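Local structure of catalase (Bacillus pumilus, 4QOL) at the interface of chains A and B and the interface of chains A and C. The protein breaks hydrogen peroxide down to water and dioxygen at a buried haem, and also shows peroxidase-like reactivity toward phenolic substrates. Numbering follows the deposited sequence. Chains: chain A/B/C, Catalase.

Contact 1: the interface of chains A and B. Residues chain A 12, 37, 40-42, 44-45; chain B 319, 341, 345, 368.
B:Gln368 buries 98 Å², more than any other residue in this patch of the A-B interface of the catalase tetramer, and its amide is held at both ends. Its chain runs out extended beyond CG and meets A:Asn12 tip to tip, the two amide planes 65° apart. A:Asn12 ND2 donates in its own amide plane to B:Gln368 OE1 at 2.8 Å, though it arrives above the plane of that carbonyl. The other half of the amide, B:Gln368 NE2, reaches A:Glu41 OE1 at 3.2 Å, coming in from above the carboxylate. That oxygen also takes the backbone N of A:Asn12 on its syn lone pair at 2.8 Å, while A:Tyr37 OH holds A:Glu41 OE2 at 2.6 Å, so both oxygens are held from within chain A. Packing is just as close at B:Arg345, where the methyl CB of A:Ala44 lies over the centre of the guanidinium face, 3.2 Å from CZ.

Elsewhere the fit is looser and wetter. Water 1 bridges A:Glu41 O and B:Arg345 NE, and A:Tyr37 only brushes B:Ser319 through CD1, 3.5 Å from OG, with B:Pro341 CG at 4.1 Å from CE1. In the fold, helix 37-46 of chain A packs against both helix 331-348 and the loop carrying B:Gln368 of chain B.

Contact 2: the interface of chains A and C. Residues chain A 233, 236-239; chain C 233, 236-239.
Two copies of one glutamine clasp each other across the two-fold axis. A:Gln236 NE2 donates to the backbone carbonyl C:Gln236 O at 2.8 Å, and C:Gln236 NE2 returns the bond to A:Gln236 O at the same length. Each N-H comes in nearly along the C=O axis (165° for A:Gln236 NE2), and each carbonyl lies close to the plane of the amide that binds it, so a side chain of each subunit is tied to the main chain of the other.

Around this pair the shell is made of small groups. The methyls of A:Ala237 and C:Ala237 face each other at 3.8 Å between their CB atoms. A:Ala237 CB also rests 3.3 Å from C:Ala233 O, and A:Ala233 CB lies 3.5 Å from C:Ala237 O; the small alanine side chains let the two backbones come this close.

What aims the amides is the glutamine chain itself: CG is anti to the backbone N in both copies (chi1 -168° in A:Gln236), the chain stays extended beyond CG, and a turn of the terminal amide (chi3 -62°) points NE2 at the partner carbonyl. In the fold, the clasp lies at the C-terminal end of helix 229-236, where the chain leaves the helix for the loop through A:Ala237 to A:Asp239.

Contact 3: the interface of chains A and C. Residues chain A 19-24, 36, 38-39; chain C 139-142, 412-414.
The salt bridge comes first. C:Arg413, extended from CG to NE, brings NH1 to A:Asp36 OD1 at 2.6 Å, at the guanidinium edge, the two planes 81° apart. OD1 lies in the guanidinium plane, yet NH1 meets it from above the carboxylate. A:Asp36 is braced from its own chain by the backbone N of A:Leu39 on OD1 and of A:Arg24 on OD2, and A:Arg24 CB covers a guanidinium face 4.0 Å above its centre.

Hydrogen bonds between charged and neutral groups follow. C:Arg413 NH2 takes an in-plane lone pair of A:Asn22 O at 3.0 Å. An alanine in place of C:Arg413 would remove the guanidinium and would probably leave A:Asp36 without its charged partner and loosen the A:Asn22 loop. C:Asp139 grips A:Ser23 with both oxygens: OD1 accepts from the hydroxyl OG on its syn lone pair at 2.6 Å, while its anti lone pair takes C:Leu141 N, and OD2 accepts from the backbone N of A:Ser23 at 2.9 Å. C:Lys142 bends at chi2 and chi3 to set NZ 2.8 Å from A:Gln21 OE1 and 3.0 Å from A:Asn20 O, donating to both. Water 3 joins A:Asn22 OD1 to C:Asp139 OD2.

Apolar packing centres on C:Leu141, whose CD1 touches the A:His38 ring and whose backbone lies against A:Leu39 CD1. Within its own chain, A:His38 NE2 donates in its ring plane to an in-plane lone pair of A:Asn20 OD1, 2.7 Å away.

Contact 1: the interface of chains A and B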
loop_
_atom_site.group_PDB
_atom_site.type_symbol
_atom_site.label_atom_id
_atom_site.label_comp_id
_atom_site.label_asym_id
_atom_site.label_seq_id
_atom_site.Cartn_x
_atom_site.Cartn_y
_atom_site.Cartn_z
ATOM N N ASN A 12 2.078 22.123 -2.176
ATOM C CA ASN A 12 0.769 21.505 -2.315
ATOM C C ASN A 12 -0.341 22.115 -1.477
ATOM O O ASN A 12 -1.515 21.819 -1.733
ATOM C CB ASN A 12 0.851 19.992 -2.115
ATOM C CG ASN A 12 1.736 19.321 -3.124
ATOM O OD1 ASN A 12 1.861 19.760 -4.278
ATOM N ND2 ASN A 12 2.393 18.231 -2.708
ATOM N N TYR A 37 9.408 22.897 5.188
ATOM C CA TYR A 37 8.292 22.130 4.673
ATOM C C TYR A 37 8.422 21.904 3.159
ATOM O O TYR A 37 8.083 20.835 2.654
ATOM C CB TYR A 37 6.962 22.860 4.964
ATOM C CG TYR A 37 5.754 22.146 4.361
ATOM C CD1 TYR A 37 5.161 21.080 5.044
ATOM C CD2 TYR A 37 5.213 22.509 3.098
ATOM C CE1 TYR A 37 4.052 20.433 4.526
ATOM C CE2 TYR A 37 4.129 21.831 2.575
ATOM C CZ TYR A 37 3.531 20.798 3.295
ATOM O OH TYR A 37 2.482 20.095 2.753
ATOM N N ILE A 40 10.906 19.055 2.454
ATOM C CA ILE A 40 10.450 17.755 2.856
ATOM C C ILE A 40 9.258 17.342 1.966
ATOM O O ILE A 40 9.172 16.172 1.501
ATOM C CB ILE A 40 10.112 17.691 4.347
ATOM C CG1 ILE A 40 11.329 17.981 5.207
ATOM C CG2 ILE A 40 9.527 16.336 4.703
ATOM C CD1 ILE A 40 12.491 17.070 4.922
ATOM N N GLU A 41 8.346 18.271 1.629
ATOM C CA GLU A 41 7.177 17.874 0.827
ATOM C C GLU A 41 7.638 17.426 -0.572
ATOM O O GLU A 41 7.115 16.466 -1.144
ATOM C CB GLU A 41 6.193 19.052 0.704
ATOM C CG GLU A 41 4.886 18.763 -0.082
ATOM C CD GLU A 41 4.061 20.034 -0.382
ATOM O OE1 GLU A 41 4.400 20.727 -1.333
ATOM O OE2 GLU A 41 2.995 20.156 0.188
ATOM N N LYS A 42 8.572 18.185 -1.155
ATOM C CA LYS A 42 9.067 17.978 -2.497
ATOM C C LYS A 42 9.869 16.665 -2.568
ATOM O O LYS A 42 9.590 15.841 -3.429
ATOM C CB LYS A 42 9.882 19.208 -2.931
ATOM C CG LYS A 42 10.400 19.148 -4.347
ATOM C CD LYS A 42 11.321 20.365 -4.564
ATOM C CE LYS A 42 11.913 20.476 -5.949
ATOM N NZ LYS A 42 12.827 21.657 -6.061
ATOM N N ALA A 44 9.573 14.153 -0.378
ATOM C CA ALA A 44 8.707 13.046 0.014
ATOM C C ALA A 44 7.836 12.630 -1.182
ATOM O O ALA A 44 7.536 11.439 -1.373
ATOM C CB ALA A 44 7.803 13.451 1.210
ATOM N N HIS A 45 7.398 13.594 -1.972
ATOM C CA HIS A 45 6.578 13.204 -3.095
ATOM C C HIS A 45 7.440 12.551 -4.182
ATOM O O HIS A 45 7.052 11.569 -4.789
ATOM C CB HIS A 45 5.778 14.387 -3.671
ATOM C CG HIS A 45 4.756 13.938 -4.635
ATOM N ND1 HIS A 45 3.392 13.831 -4.368
ATOM C CD2 HIS A 45 4.915 13.537 -5.894
ATOM C CE1 HIS A 45 2.771 13.337 -5.436
ATOM N NE2 HIS A 45 3.678 13.139 -6.368
ATOM N N SER B 319 2.690 22.102 10.164
ATOM C CA SER B 319 3.550 22.691 9.130
ATOM C C SER B 319 2.824 23.302 7.955
ATOM O O SER B 319 3.493 23.868 7.101
ATOM C CB SER B 319 4.649 21.704 8.679
ATOM O OG SER B 319 4.099 20.423 8.346
ATOM N N PRO B 341 2.442 15.241 7.864
ATOM C CA PRO B 341 2.496 14.810 6.452
ATOM C C PRO B 341 3.106 13.425 6.226
ATOM O O PRO B 341 2.646 12.676 5.353
ATOM C CB PRO B 341 3.291 15.936 5.770
ATOM C CG PRO B 341 3.285 17.093 6.745
ATOM C CD PRO B 341 3.276 16.465 8.087
ATOM N N ARG B 345 0.901 10.543 4.236
ATOM C CA ARG B 345 1.364 9.873 2.993
ATOM C C ARG B 345 1.128 8.354 3.080
ATOM O O ARG B 345 0.743 7.747 2.081
ATOM C CB ARG B 345 2.852 10.220 2.676
ATOM C CG ARG B 345 3.089 11.663 2.288
ATOM C CD ARG B 345 4.597 12.077 2.380
ATOM N NE ARG B 345 4.704 13.493 2.209
ATOM C CZ ARG B 345 5.295 14.317 3.056
ATOM N NH1 ARG B 345 5.984 13.862 4.057
ATOM N NH2 ARG B 345 5.188 15.630 2.890
ATOM N N GLN B 368 6.125 18.641 -9.035
ATOM C CA GLN B 368 5.881 17.309 -8.525
ATOM C C GLN B 368 5.084 16.498 -9.522
ATOM O O GLN B 368 4.341 17.062 -10.357
ATOM C CB GLN B 368 5.190 17.360 -7.171
ATOM C CG GLN B 368 5.937 18.152 -6.114
ATOM C CD GLN B 368 5.205 18.193 -4.789
ATOM O OE1 GLN B 368 4.397 17.277 -4.455
ATOM N NE2 GLN B 368 5.432 19.272 -4.022
HETATM O O HOH W 1 4.665 15.208 -0.420
#

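Contact 2: the interface of chains A and C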
loop_
_atom_site.group_PDB
_atom_site.type_symbol
_atom_site.label_atom_id
_atom_site.label_comp_id
_atom_site.label_asym_id
_atom_site.label_seq_id
_atom_site.Cartn_x
_atom_site.Cartn_y
_atom_site.Cartn_z
ATOM N N ALA A 233 19.144 -6.800 -33.710
ATOM C CA ALA A 233 20.388 -6.410 -33.045
ATOM C C ALA A 233 20.914 -5.055 -33.538
ATOM O O ALA A 233 21.440 -4.263 -32.744
ATOM C CB ALA A 233 21.461 -7.495 -33.231
ATOM N N GLN A 236 18.809 -2.533 -31.858
ATOM C CA GLN A 236 19.093 -2.511 -30.430
ATOM C C GLN A 236 20.401 -1.810 -30.065
ATOM O O GLN A 236 20.458 -1.125 -29.020
ATOM C CB GLN A 236 19.112 -3.940 -29.875
ATOM C CG GLN A 236 19.124 -4.008 -28.350
ATOM C CD GLN A 236 18.965 -5.431 -27.864
ATOM O OE1 GLN A 236 17.934 -6.058 -28.136
ATOM N NE2 GLN A 236 19.941 -5.956 -27.118
ATOM N N ALA A 237 21.395 -1.854 -30.953
ATOM C CA ALA A 237 22.644 -1.153 -30.738
ATOM C C ALA A 237 22.483 0.319 -30.421
ATOM O O ALA A 237 23.274 0.862 -29.652
ATOM C CB ALA A 237 23.586 -1.301 -31.933
ATOM N N ASN A 238 21.489 0.962 -31.061
ATOM C CA ASN A 238 21.326 2.400 -30.962
ATOM C C ASN A 238 20.015 2.898 -30.394
ATOM O O ASN A 238 19.869 4.115 -30.175
ATOM C CB ASN A 238 21.473 3.045 -32.331
ATOM C CG ASN A 238 22.861 2.853 -32.916
ATOM O OD1 ASN A 238 23.871 3.084 -32.258
ATOM N ND2 ASN A 238 22.901 2.405 -34.145
ATOM N N ASP A 239 19.051 2.014 -30.194
ATOM C CA ASP A 239 17.783 2.462 -29.594
ATOM C C ASP A 239 17.118 1.277 -28.912
ATOM O O ASP A 239 16.806 0.297 -29.548
ATOM C CB ASP A 239 16.897 3.045 -30.661
ATOM C CG ASP A 239 15.717 3.839 -30.114
ATOM O OD1 ASP A 239 15.516 3.909 -28.863
ATOM O OD2 ASP A 239 14.996 4.432 -30.958
ATOM N N ALA C 233 27.609 0.707 -27.908
ATOM C CA ALA C 233 26.617 0.326 -28.870
ATOM C C ALA C 233 26.779 -1.096 -29.341
ATOM O O ALA C 233 25.805 -1.855 -29.502
ATOM C CB ALA C 233 26.654 1.265 -30.070
ATOM N N GLN C 236 25.617 -3.261 -26.593
ATOM C CA GLN C 236 24.154 -3.106 -26.445
ATOM C C GLN C 236 23.394 -3.948 -27.485
ATOM O O GLN C 236 22.309 -4.428 -27.195
ATOM C CB GLN C 236 23.738 -1.646 -26.530
ATOM C CG GLN C 236 22.255 -1.362 -26.141
ATOM C CD GLN C 236 21.979 0.122 -26.064
ATOM O OE1 GLN C 236 22.623 0.825 -25.259
ATOM N NE2 GLN C 236 21.068 0.629 -26.891
ATOM N N ALA C 237 23.958 -4.052 -28.693
ATOM C CA ALA C 237 23.334 -4.819 -29.768
ATOM C C ALA C 237 22.972 -6.219 -29.350
ATOM O O ALA C 237 21.980 -6.744 -29.816
ATOM C CB ALA C 237 24.247 -4.893 -30.977
ATOM N N ASN C 238 23.789 -6.830 -28.509
ATOM C CA ASN C 238 23.603 -8.231 -28.153
ATOM C C ASN C 238 23.347 -8.528 -26.677
ATOM O O ASN C 238 23.106 -9.664 -26.350
ATOM C CB ASN C 238 24.825 -9.020 -28.550
ATOM C CG ASN C 238 25.074 -8.977 -30.041
ATOM O OD1 ASN C 238 24.185 -9.274 -30.841
ATOM N ND2 ASN C 238 26.305 -8.667 -30.415
ATOM N N ASP C 239 23.505 -7.543 -25.793
ATOM C CA ASP C 239 23.257 -7.803 -24.393
ATOM C C ASP C 239 22.906 -6.484 -23.679
ATOM O O ASP C 239 23.715 -5.545 -23.669
ATOM C CB ASP C 239 24.506 -8.410 -23.750
ATOM C CG ASP C 239 24.223 -9.038 -22.381
ATOM O OD1 ASP C 239 23.055 -8.916 -21.862
ATOM O OD2 ASP C 239 25.151 -9.634 -21.851
#

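Contact 3: the interface of chains A and C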
loop_
_atom_site.group_PDB
_atom_site.type_symbol
_atom_site.label_atom_id
_atom_site.label_comp_id
_atom_site.label_asym_id
_atom_site.label_seq_id
_atom_site.Cartn_x
_atom_site.Cartn_y
_atom_site.Cartn_z
ATOM N N ASP A 19 11.904 30.327 -2.246
ATOM C CA ASP A 19 13.224 29.887 -2.735
ATOM C C ASP A 19 13.161 28.393 -3.075
ATOM O O ASP A 19 13.014 27.564 -2.188
ATOM C CB ASP A 19 14.230 30.126 -1.611
ATOM C CG ASP A 19 15.712 29.902 -2.019
ATOM O OD1 ASP A 19 16.032 29.261 -3.013
ATOM O OD2 ASP A 19 16.572 30.455 -1.305
ATOM N N ASN A 20 13.293 28.092 -4.367
ATOM C CA ASN A 20 13.310 26.746 -4.820
ATOM C C ASN A 20 14.717 26.217 -5.067
ATOM O O ASN A 20 14.834 25.186 -5.735
ATOM C CB ASN A 20 12.436 26.617 -6.069
ATOM C CG ASN A 20 12.126 25.149 -6.454
ATOM O OD1 ASN A 20 11.796 24.325 -5.601
ATOM N ND2 ASN A 20 12.237 24.854 -7.723
ATOM N N GLN A 21 15.731 26.956 -4.586
ATOM C CA GLN A 21 17.147 26.601 -4.793
ATOM C C GLN A 21 17.860 26.117 -3.566
ATOM O O GLN A 21 18.719 25.217 -3.649
ATOM C CB GLN A 21 17.941 27.798 -5.366
ATOM C CG GLN A 21 17.233 28.576 -6.468
ATOM C CD GLN A 21 16.569 27.695 -7.524
ATOM O OE1 GLN A 21 17.173 26.708 -8.013
ATOM N NE2 GLN A 21 15.351 28.064 -7.924
ATOM N N ASN A 22 17.590 26.750 -2.408
ATOM C CA ASN A 22 18.387 26.485 -1.197
ATOM C C ASN A 22 17.508 25.887 -0.126
ATOM O O ASN A 22 16.422 26.434 0.185
ATOM C CB ASN A 22 19.032 27.778 -0.663
ATOM C CG ASN A 22 19.845 28.497 -1.723
ATOM O OD1 ASN A 22 20.855 27.944 -2.206
ATOM N ND2 ASN A 22 19.323 29.612 -2.215
ATOM N N SER A 23 17.983 24.814 0.472
ATOM C CA SER A 23 17.507 24.295 1.709
ATOM C C SER A 23 17.731 25.295 2.836
ATOM O O SER A 23 18.552 26.195 2.755
ATOM C CB SER A 23 18.260 23.007 2.098
ATOM O OG SER A 23 18.083 21.988 1.148
ATOM N N ARG A 24 16.955 25.119 3.903
ATOM C CA ARG A 24 17.102 25.972 5.061
ATOM C C ARG A 24 18.132 25.428 6.046
ATOM O O ARG A 24 18.033 24.272 6.494
ATOM C CB ARG A 24 15.702 26.104 5.700
ATOM C CG ARG A 24 15.564 27.183 6.677
ATOM C CD ARG A 24 14.127 27.214 7.187
ATOM N NE ARG A 24 13.867 28.520 7.773
ATOM C CZ ARG A 24 12.874 28.765 8.607
ATOM N NH1 ARG A 24 12.094 27.748 9.034
ATOM N NH2 ARG A 24 12.712 29.991 9.043
ATOM N N ASP A 36 11.610 22.819 7.182
ATOM C CA ASP A 36 11.710 23.218 5.776
ATOM C C ASP A 36 10.636 22.432 5.070
ATOM O O ASP A 36 10.904 21.364 4.485
ATOM C CB ASP A 36 13.097 22.869 5.210
ATOM C CG ASP A 36 13.325 23.436 3.796
ATOM O OD1 ASP A 36 12.338 23.820 3.143
ATOM O OD2 ASP A 36 14.510 23.567 3.411
ATOM N N HIS A 38 8.837 22.936 2.427
ATOM C CA HIS A 38 8.992 22.785 0.996
ATOM C C HIS A 38 9.968 21.664 0.620
ATOM O O HIS A 38 9.679 20.844 -0.257
ATOM C CB HIS A 38 9.440 24.110 0.346
ATOM C CG HIS A 38 9.698 24.026 -1.146
ATOM N ND1 HIS A 38 8.849 23.398 -2.031
ATOM C CD2 HIS A 38 10.673 24.555 -1.910
ATOM C CE1 HIS A 38 9.301 23.528 -3.268
ATOM N NE2 HIS A 38 10.437 24.168 -3.218
ATOM N N LEU A 39 11.121 21.634 1.253
ATOM C CA LEU A 39 12.128 20.589 1.001
ATOM C C LEU A 39 11.508 19.202 1.274
ATOM O O LEU A 39 11.585 18.299 0.430
ATOM C CB LEU A 39 13.391 20.731 1.868
ATOM C CG LEU A 39 14.466 19.649 1.814
ATOM C CD1 LEU A 39 15.180 19.679 0.446
ATOM C CD2 LEU A 39 15.553 19.761 2.914
ATOM N N ASP C 139 22.764 20.973 -3.410
ATOM C CA ASP C 139 21.692 21.125 -2.471
ATOM C C ASP C 139 20.565 20.150 -2.853
ATOM O O ASP C 139 20.150 20.109 -3.991
ATOM C CB ASP C 139 21.190 22.589 -2.461
ATOM C CG ASP C 139 20.259 22.884 -1.298
ATOM O OD1 ASP C 139 19.293 22.108 -1.121
ATOM O OD2 ASP C 139 20.505 23.855 -0.548
ATOM N N ALA C 140 20.108 19.363 -1.875
ATOM C CA ALA C 140 19.085 18.349 -2.104
ATOM C C ALA C 140 17.799 18.892 -2.628
ATOM O O ALA C 140 17.027 18.140 -3.270
ATOM C CB ALA C 140 18.889 17.606 -0.799
ATOM N N LEU C 141 17.539 20.189 -2.411
ATOM C CA LEU C 141 16.252 20.786 -2.867
ATOM C C LEU C 141 16.179 20.668 -4.378
ATOM O O LEU C 141 15.122 20.622 -4.916
ATOM C CB LEU C 141 16.123 22.236 -2.433
ATOM C CG LEU C 141 14.816 22.950 -2.687
ATOM C CD1 LEU C 141 13.647 22.215 -2.061
ATOM C CD2 LEU C 141 14.912 24.360 -2.135
ATOM N N LYS C 142 17.331 20.599 -5.060
ATOM C CA LYS C 142 17.332 20.527 -6.525
ATOM C C LYS C 142 17.221 19.084 -7.081
ATOM O O LYS C 142 17.116 18.924 -8.271
ATOM C CB LYS C 142 18.614 21.150 -7.096
ATOM C CG LYS C 142 18.843 22.615 -6.757
ATOM C CD LYS C 142 17.553 23.450 -6.921
ATOM C CE LYS C 142 17.022 23.405 -8.309
ATOM N NZ LYS C 142 15.847 24.288 -8.445
ATOM N N VAL C 412 18.757 30.310 7.519
ATOM C CA VAL C 412 18.787 30.976 6.224
ATOM C C VAL C 412 18.562 29.965 5.066
ATOM O O VAL C 412 18.873 28.784 5.213
ATOM C CB VAL C 412 20.064 31.767 6.008
ATOM C CG1 VAL C 412 20.278 32.717 7.167
ATOM C CG2 VAL C 412 21.266 30.832 5.816
ATOM N N ARG C 413 18.096 30.487 3.932
ATOM C CA ARG C 413 18.236 29.847 2.654
ATOM C C ARG C 413 19.145 30.652 1.762
ATOM O O ARG C 413 18.765 31.696 1.247
ATOM C CB ARG C 413 16.863 29.730 2.006
ATOM C CG ARG C 413 15.891 28.857 2.732
ATOM C CD ARG C 413 14.615 28.826 1.944
ATOM N NE ARG C 413 13.583 28.152 2.681
ATOM C CZ ARG C 413 13.291 26.864 2.607
ATOM N NH1 ARG C 413 12.297 26.455 3.390
ATOM N NH2 ARG C 413 13.962 25.987 1.789
ATOM N N GLN C 414 20.379 30.174 1.615
ATOM C CA GLN C 414 21.417 30.947 0.965
ATOM C C GLN C 414 22.502 30.006 0.440
ATOM O O GLN C 414 22.952 29.131 1.178
ATOM C CB GLN C 414 22.018 31.902 2.018
ATOM C CG GLN C 414 23.045 32.931 1.586
ATOM C CD GLN C 414 23.607 33.680 2.816
ATOM O OE1 GLN C 414 22.966 33.736 3.870
ATOM N NE2 GLN C 414 24.813 34.189 2.699
HETATM O O HOH W 2 20.904 27.392 2.913
HETATM O O HOH W 3 22.244 26.057 -0.947
#

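Contacts 1 and 3 lie side by side, their C-alpha centres about 13 Å apart, and both draw on helix 37-46 of chain A: A:Tyr37, A:Glu41 and A:Ala44 turn to chain B, A:His38 and A:Leu39 to chain C. The N-terminal segment serves both too, through A:Asn12 in contact 1 and residues 19-24 in contact 3. One arm thus ties three subunits together. Contact 2 joins the same A-C pair as contact 3 but stands about 41 Å from it and 40 Å from contact 1, so chains A and C are pinned at well-separated points, consistent with the four-chain catalase assembly.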